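Local coordinates for Alr4995 protein (Nostoc sp., PDB 6LRF) that acts as a bifunctional cyanobacterial enzyme, an arginine dihydrolase in its N-terminal part joined to an ornithine cyclodeaminase, at the interface of chains A and B and the interface of chains A and C. Residues are numbered along the deposited sequence; one frame, centred on the assembly and turned at random. Chains: chain A/B/C, Alr4995 protein.

Chain A meets two different partners here. Contact 1 joins it to chain B through the residues leading into helix 613-624, within the C-terminal Rossmann-fold region; contacts 2 and 3 join it to chain C through strand 313-320, in the LOR/SDH conserved region, and through loops of the N-terminal region. The C-alpha centres of contacts 2 and 3 are about 8 Å apart, and both contacts include C:Arg325, so they form one continuous patch. The C-alpha centre of contact 1 is about 48 Å from that of contact 2 and about 56 Å from that of contact 3. Two separate two-fold interfaces on one chain could together build the four-chain deposited assembly.

Contact 1: the interface of chains A and B. Residues chain A 598, 611-613; chain B 611-614.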
loop_
_atom_site.group_PDB
_atom_site.type_symbol
_atom_site.label_atom_id
_atom_site.label_comp_id
_atom_site.label_asym_id
_atom_site.label_seq_id
_atom_site.Cartn_x
_atom_site.Cartn_y
_atom_site.Cartn_z
ATOM N N GLY A 598 -21.821 1.671 -19.590
ATOM C CA GLY A 598 -22.403 2.106 -18.328
ATOM C C GLY A 598 -21.938 1.340 -17.089
ATOM O O GLY A 598 -21.347 0.252 -17.165
HETATM N N MSE A 611 -26.081 1.767 -21.636
HETATM C CA MSE A 611 -26.570 1.233 -20.371
HETATM C C MSE A 611 -27.091 -0.196 -20.532
HETATM O O MSE A 611 -27.501 -0.822 -19.568
HETATM C CB MSE A 611 -27.667 2.143 -19.784
HETATM C CG MSE A 611 -27.171 3.590 -19.492
HETATM SE SE MSE A 611 -25.731 3.717 -18.172
HETATM C CE MSE A 611 -26.741 3.513 -16.521
ATOM N N ASP A 612 -27.081 -0.701 -21.762
ATOM C CA ASP A 612 -27.381 -2.106 -22.006
ATOM C C ASP A 612 -26.035 -2.799 -22.122
ATOM O O ASP A 612 -25.366 -2.665 -23.139
ATOM C CB ASP A 612 -28.229 -2.272 -23.276
ATOM C CG ASP A 612 -28.493 -3.734 -23.636
ATOM O OD1 ASP A 612 -27.820 -4.654 -23.111
ATOM O OD2 ASP A 612 -29.373 -3.958 -24.486
ATOM N N LEU A 613 -25.634 -3.532 -21.085
ATOM C CA LEU A 613 -24.266 -4.053 -21.038
ATOM C C LEU A 613 -24.024 -5.240 -21.963
ATOM O O LEU A 613 -22.881 -5.507 -22.334
ATOM C CB LEU A 613 -23.892 -4.419 -19.608
ATOM C CG LEU A 613 -23.677 -3.180 -18.732
ATOM C CD1 LEU A 613 -23.561 -3.641 -17.317
ATOM C CD2 LEU A 613 -22.431 -2.377 -19.132
HETATM N N MSE B 611 -28.643 -6.607 -16.649
HETATM C CA MSE B 611 -27.704 -5.985 -17.579
HETATM C C MSE B 611 -28.218 -4.649 -18.120
HETATM O O MSE B 611 -27.505 -3.956 -18.838
HETATM C CB MSE B 611 -27.405 -6.937 -18.752
HETATM C CG MSE B 611 -26.787 -8.288 -18.334
HETATM SE SE MSE B 611 -25.074 -8.127 -17.403
HETATM C CE MSE B 611 -23.834 -7.998 -18.899
ATOM N N ASP B 612 -29.468 -4.309 -17.816
ATOM C CA ASP B 612 -29.984 -2.977 -18.139
ATOM C C ASP B 612 -29.725 -2.103 -16.931
ATOM O O ASP B 612 -30.427 -2.189 -15.926
ATOM C CB ASP B 612 -31.476 -3.025 -18.492
ATOM C CG ASP B 612 -32.107 -1.618 -18.707
ATOM O OD1 ASP B 612 -31.547 -0.579 -18.278
ATOM O OD2 ASP B 612 -33.206 -1.556 -19.293
ATOM N N LEU B 613 -28.731 -1.231 -17.030
ATOM C CA LEU B 613 -28.318 -0.507 -15.837
ATOM C C LEU B 613 -29.251 0.624 -15.393
ATOM O O LEU B 613 -29.157 1.074 -14.254
ATOM C CB LEU B 613 -26.906 0.027 -16.026
ATOM C CG LEU B 613 -25.854 -1.081 -15.968
ATOM C CD1 LEU B 613 -24.572 -0.468 -16.429
ATOM C CD2 LEU B 613 -25.700 -1.661 -14.537
ATOM N N ILE B 614 -30.144 1.088 -16.260
ATOM C CA ILE B 614 -31.176 2.027 -15.808
ATOM C C ILE B 614 -32.130 1.288 -14.851
ATOM O O ILE B 614 -32.486 1.784 -13.770
ATOM C CB ILE B 614 -31.968 2.632 -16.992
ATOM C CG1 ILE B 614 -31.036 3.443 -17.922
ATOM C CG2 ILE B 614 -33.158 3.455 -16.469
ATOM C CD1 ILE B 614 -30.327 4.618 -17.276
#
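A:Leu613 and B:Leu613 meet across the two-fold, their side chains crossing at about a right angle and their CD1 methyls packed tightly, 3.4 Å apart. On chain A's side, CD1 of B:Leu613 also lies against the backbone of A:Gly598, 3.3 Å from its C. Flanking this centre are the two selenomethionines. The chain of A:Met611 bends at chi2 and chi3 (-62° and -78°), which folds its CE methyl back onto CB of B:Leu613 at 3.5 Å; the same methyl touches CD1 of B:Ile614 at 3.8 Å. B:Met611 repeats the fold and sets its CE against CB of A:Leu613, 3.6 Å away. Farther out, the backbones pair. The amide N of B:Leu613 donates to the carbonyl O of A:Met611 at 2.8 Å, and N of A:Leu613 donates to O of B:Met611 at 3.0 Å, both nearly straight. Between these twin bonds A:Asp612 and B:Asp612 form an antiparallel bridge. Each leucine is the first residue of helix 613-624, and its amide is spent on the neighbouring chain, so the two loop segments that precede these helices, each following strand 609-610, are tied together in the C-terminal Rossmann-fold region.

Contact 2: the interface of chains A and C. Residues chain A 141, 308, 313-314; chain C 325-326.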
loop_
_atom_site.group_PDB
_atom_site.type_symbol
_atom_site.label_atom_id
_atom_site.label_comp_id
_atom_site.label_asym_id
_atom_site.label_seq_id
_atom_site.Cartn_x
_atom_site.Cartn_y
_atom_site.Cartn_z
ATOM N N GLU A 141 -7.524 42.819 -0.033
ATOM C CA GLU A 141 -8.801 42.155 0.270
ATOM C C GLU A 141 -9.836 42.338 -0.821
ATOM O O GLU A 141 -10.006 43.441 -1.370
ATOM C CB GLU A 141 -9.413 42.704 1.567
ATOM C CG GLU A 141 -8.823 42.133 2.813
ATOM C CD GLU A 141 -9.130 40.657 2.951
ATOM O OE1 GLU A 141 -8.277 39.943 3.539
ATOM O OE2 GLU A 141 -10.221 40.224 2.468
ATOM N N VAL A 308 -13.197 30.926 1.716
ATOM C CA VAL A 308 -11.923 31.354 1.128
ATOM C C VAL A 308 -11.395 30.381 0.080
ATOM O O VAL A 308 -10.932 30.814 -0.980
ATOM C CB VAL A 308 -10.860 31.562 2.203
ATOM C CG1 VAL A 308 -9.536 31.951 1.563
ATOM C CG2 VAL A 308 -11.336 32.639 3.166
ATOM N N SER A 313 -14.660 35.851 0.106
ATOM C CA SER A 313 -14.097 36.489 1.282
ATOM C C SER A 313 -15.185 36.659 2.309
ATOM O O SER A 313 -16.346 36.344 2.053
ATOM C CB SER A 313 -13.460 37.841 0.918
ATOM O OG SER A 313 -12.640 38.328 1.972
ATOM N N PHE A 314 -14.820 37.165 3.475
ATOM C CA PHE A 314 -15.805 37.307 4.526
ATOM C C PHE A 314 -15.460 38.463 5.444
ATOM O O PHE A 314 -14.346 38.976 5.428
ATOM C CB PHE A 314 -15.912 36.014 5.342
ATOM C CG PHE A 314 -14.646 35.655 6.057
ATOM C CD1 PHE A 314 -14.359 36.189 7.304
ATOM C CD2 PHE A 314 -13.736 34.796 5.480
ATOM C CE1 PHE A 314 -13.187 35.863 7.954
ATOM C CE2 PHE A 314 -12.564 34.480 6.128
ATOM C CZ PHE A 314 -12.293 35.015 7.359
ATOM N N ARG C 325 -11.835 41.478 8.742
ATOM C CA ARG C 325 -11.276 40.155 8.574
ATOM C C ARG C 325 -9.821 40.082 9.072
ATOM O O ARG C 325 -9.427 39.090 9.672
ATOM C CB ARG C 325 -11.351 39.725 7.108
ATOM C CG ARG C 325 -10.663 38.389 6.881
ATOM C CD ARG C 325 -10.773 37.878 5.460
ATOM N NE ARG C 325 -9.787 36.827 5.268
ATOM C CZ ARG C 325 -9.515 36.247 4.114
ATOM N NH1 ARG C 325 -10.165 36.607 3.007
ATOM N NH2 ARG C 325 -8.590 35.301 4.070
ATOM N N GLN C 326 -9.022 41.127 8.835
ATOM C CA GLN C 326 -7.607 41.069 9.222
ATOM C C GLN C 326 -7.324 41.571 10.648
ATOM O O GLN C 326 -6.219 41.402 11.146
ATOM C CB GLN C 326 -6.761 41.858 8.222
ATOM C CG GLN C 326 -6.768 41.243 6.830
ATOM C CD GLN C 326 -6.186 39.850 6.808
ATOM O OE1 GLN C 326 -5.378 39.490 7.669
ATOM N NE2 GLN C 326 -6.612 39.045 5.838
#
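C:Arg325 reaches into chain A between A:Phe314 and A:Glu141. Its chain is extended from CG to NE, with CG trans to the backbone N (chi1 175°), and this carries the guanidinium across to A:Ser313 and A:Val308. Packing comes first: CD lies over the face of the A:Phe314 ring, 3.9 Å from the centroid, in a CH-pi contact. The guanidinium plane is turned 21° from the ring, and CE2 of A:Phe314 sits against one of its faces while OE1 of A:Glu141 sits over the other. At the edge of the phenyl ring, A:Val308 CG2 also approaches the terminal nitrogen NH2 of C:Arg325, at 3.9 Å. Among the hydrogen bonds, NH1 of C:Arg325 donates within the guanidinium plane to the hydroxyl OG of A:Ser313 at 3.2 Å. C:Gln326 sends its amide NE2 to OE1 of A:Glu141 at 3.0 Å, nearly straight and close to the carboxylate C-O axis. The charge pairing is looser: NH1 of C:Arg325 stands 3.7 Å from OE2 of A:Glu141, the two planes 69° apart. A leucine in place of C:Arg325 would probably leave the A:Glu141 carboxylate without its opposite charge, A:Ser313 OG without this donor, and the phenyl face less well covered. By gripping one arginine from several sides, the site probably fastens the loop of chain C that carries residues 325-326 to chain A, and so may stabilise the A-C pairing of the deposited assembly.

Contact 3: the interface of chains A and C. Residues chain A 112-115, 315-316; chain C 323-325.
The side-chain amide NE2 of A:Gln315 donates to the backbone carbonyl O of C:Glu323 at 2.9 Å. The bond is nearly straight, and the acceptor lies in the amide plane of the glutamine. The A:Gln315 chain is extended beyond CG, with CG antiperiplanar to the backbone N (chi1 -176°), and this lets it reach from strand 313-320 to the chain C loop. The same NE2 also meets water 2 at 3.0 Å, and that water contacts the carboxylate OE2 of C:Glu323 at 2.9 Å, so backbone and side chain of one residue are both tied to A:Gln315. Alongside, the amide of C:Gln324 crosses that of A:Gln315 with the two planes 17° apart, almost parallel. C:Gln324 bends at chi2 (-75°), which turns its amide back beside A:Pro112, whose CB lies 3.8 Å from NE2. Its aliphatic part rests on the 112-115 loop: CG is 3.3 Å from the carbonyl O of A:Lys113, and CB is 3.4 Å from that of A:Asp114. A second water-mediated link runs through water 1, which NE2 of C:Gln324 meets at 3.0 Å and which also lies close to A:Lys113 O. The site thus wedges C:Gln324 between the 112-115 loop and A:Gln315, bringing two regions of chain A onto one loop of chain C and likely steadying the A-C pairing.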
loop_
_atom_site.group_PDB
_atom_site.type_symbol
_atom_site.label_atom_id
_atom_site.label_comp_id
_atom_site.label_asym_id
_atom_site.label_seq_id
_atom_site.Cartn_x
_atom_site.Cartn_y
_atom_site.Cartn_z
ATOM N N PRO A 112 -11.274 51.756 5.229
ATOM C CA PRO A 112 -11.338 51.443 6.655
ATOM C C PRO A 112 -10.030 50.814 7.145
ATOM O O PRO A 112 -9.390 50.032 6.429
ATOM C CB PRO A 112 -12.491 50.436 6.741
ATOM C CG PRO A 112 -13.325 50.698 5.563
ATOM C CD PRO A 112 -12.388 51.144 4.478
ATOM N N LYS A 113 -9.635 51.167 8.360
ATOM C CA LYS A 113 -8.530 50.517 9.031
ATOM C C LYS A 113 -8.715 48.991 9.017
ATOM O O LYS A 113 -9.824 48.492 9.216
ATOM C CB LYS A 113 -8.421 51.035 10.461
ATOM C CG LYS A 113 -7.221 50.523 11.229
ATOM C CD LYS A 113 -7.259 51.004 12.683
ATOM C CE LYS A 113 -6.155 50.339 13.515
ATOM N NZ LYS A 113 -6.145 50.788 14.944
ATOM N N ASP A 114 -7.615 48.288 8.755
ATOM C CA ASP A 114 -7.522 46.826 8.712
ATOM C C ASP A 114 -8.243 46.209 7.513
ATOM O O ASP A 114 -8.524 45.022 7.507
ATOM C CB ASP A 114 -8.031 46.197 10.025
ATOM C CG ASP A 114 -7.074 46.459 11.206
ATOM O OD1 ASP A 114 -5.869 46.722 10.970
ATOM O OD2 ASP A 114 -7.524 46.413 12.364
ATOM N N LEU A 115 -8.515 47.024 6.496
ATOM C CA LEU A 115 -8.972 46.529 5.194
ATOM C C LEU A 115 -7.850 46.745 4.172
ATOM O O LEU A 115 -7.745 47.833 3.620
ATOM C CB LEU A 115 -10.247 47.254 4.739
ATOM C CG LEU A 115 -10.865 46.689 3.450
ATOM C CD1 LEU A 115 -11.171 45.232 3.677
ATOM C CD2 LEU A 115 -12.150 47.437 3.086
ATOM N N GLN A 315 -16.434 38.841 6.261
ATOM C CA GLN A 315 -16.208 39.705 7.401
ATOM C C GLN A 315 -17.203 39.255 8.464
ATOM O O GLN A 315 -18.415 39.334 8.257
ATOM C CB GLN A 315 -16.406 41.193 7.043
ATOM C CG GLN A 315 -16.066 42.152 8.207
ATOM C CD GLN A 315 -16.677 43.539 8.027
ATOM O OE1 GLN A 315 -17.416 43.788 7.076
ATOM N NE2 GLN A 315 -16.370 44.446 8.948
ATOM N N VAL A 316 -16.706 38.763 9.588
ATOM C CA VAL A 316 -17.597 38.434 10.687
ATOM C C VAL A 316 -18.111 39.747 11.280
ATOM O O VAL A 316 -17.335 40.581 11.745
ATOM C CB VAL A 316 -16.893 37.575 11.728
ATOM C CG1 VAL A 316 -17.871 37.145 12.828
ATOM C CG2 VAL A 316 -16.316 36.342 11.044
ATOM N N GLU C 323 -12.726 44.007 14.203
ATOM C CA GLU C 323 -13.660 44.747 13.361
ATOM C C GLU C 323 -13.675 44.269 11.888
ATOM O O GLU C 323 -14.740 44.178 11.275
ATOM C CB GLU C 323 -13.326 46.237 13.437
ATOM C CG GLU C 323 -14.025 47.105 12.392
ATOM C CD GLU C 323 -15.444 47.512 12.790
ATOM O OE1 GLU C 323 -15.799 47.398 13.986
ATOM O OE2 GLU C 323 -16.203 47.955 11.899
ATOM N N GLN C 324 -12.500 43.969 11.329
ATOM C CA GLN C 324 -12.387 43.487 9.945
ATOM C C GLN C 324 -11.842 42.075 9.925
ATOM O O GLN C 324 -11.414 41.539 10.950
ATOM C CB GLN C 324 -11.458 44.385 9.106
ATOM C CG GLN C 324 -11.819 45.860 9.124
ATOM C CD GLN C 324 -13.031 46.161 8.278
ATOM O OE1 GLN C 324 -13.415 45.363 7.435
ATOM N NE2 GLN C 324 -13.639 47.324 8.495
ATOM N N ARG C 325 -11.835 41.478 8.742
ATOM C CA ARG C 325 -11.276 40.155 8.574
ATOM C C ARG C 325 -9.821 40.082 9.072
ATOM O O ARG C 325 -9.427 39.090 9.672
ATOM C CB ARG C 325 -11.351 39.725 7.108
ATOM C CG ARG C 325 -10.663 38.389 6.881
ATOM C CD ARG C 325 -10.773 37.878 5.460
ATOM N NE ARG C 325 -9.787 36.827 5.268
ATOM C CZ ARG C 325 -9.515 36.247 4.114
ATOM N NH1 ARG C 325 -10.165 36.607 3.007
ATOM N NH2 ARG C 325 -8.590 35.301 4.070
HETATM O O HOH W 1 -12.037 49.049 10.292
HETATM O O HOH W 2 -17.363 47.194 9.385
#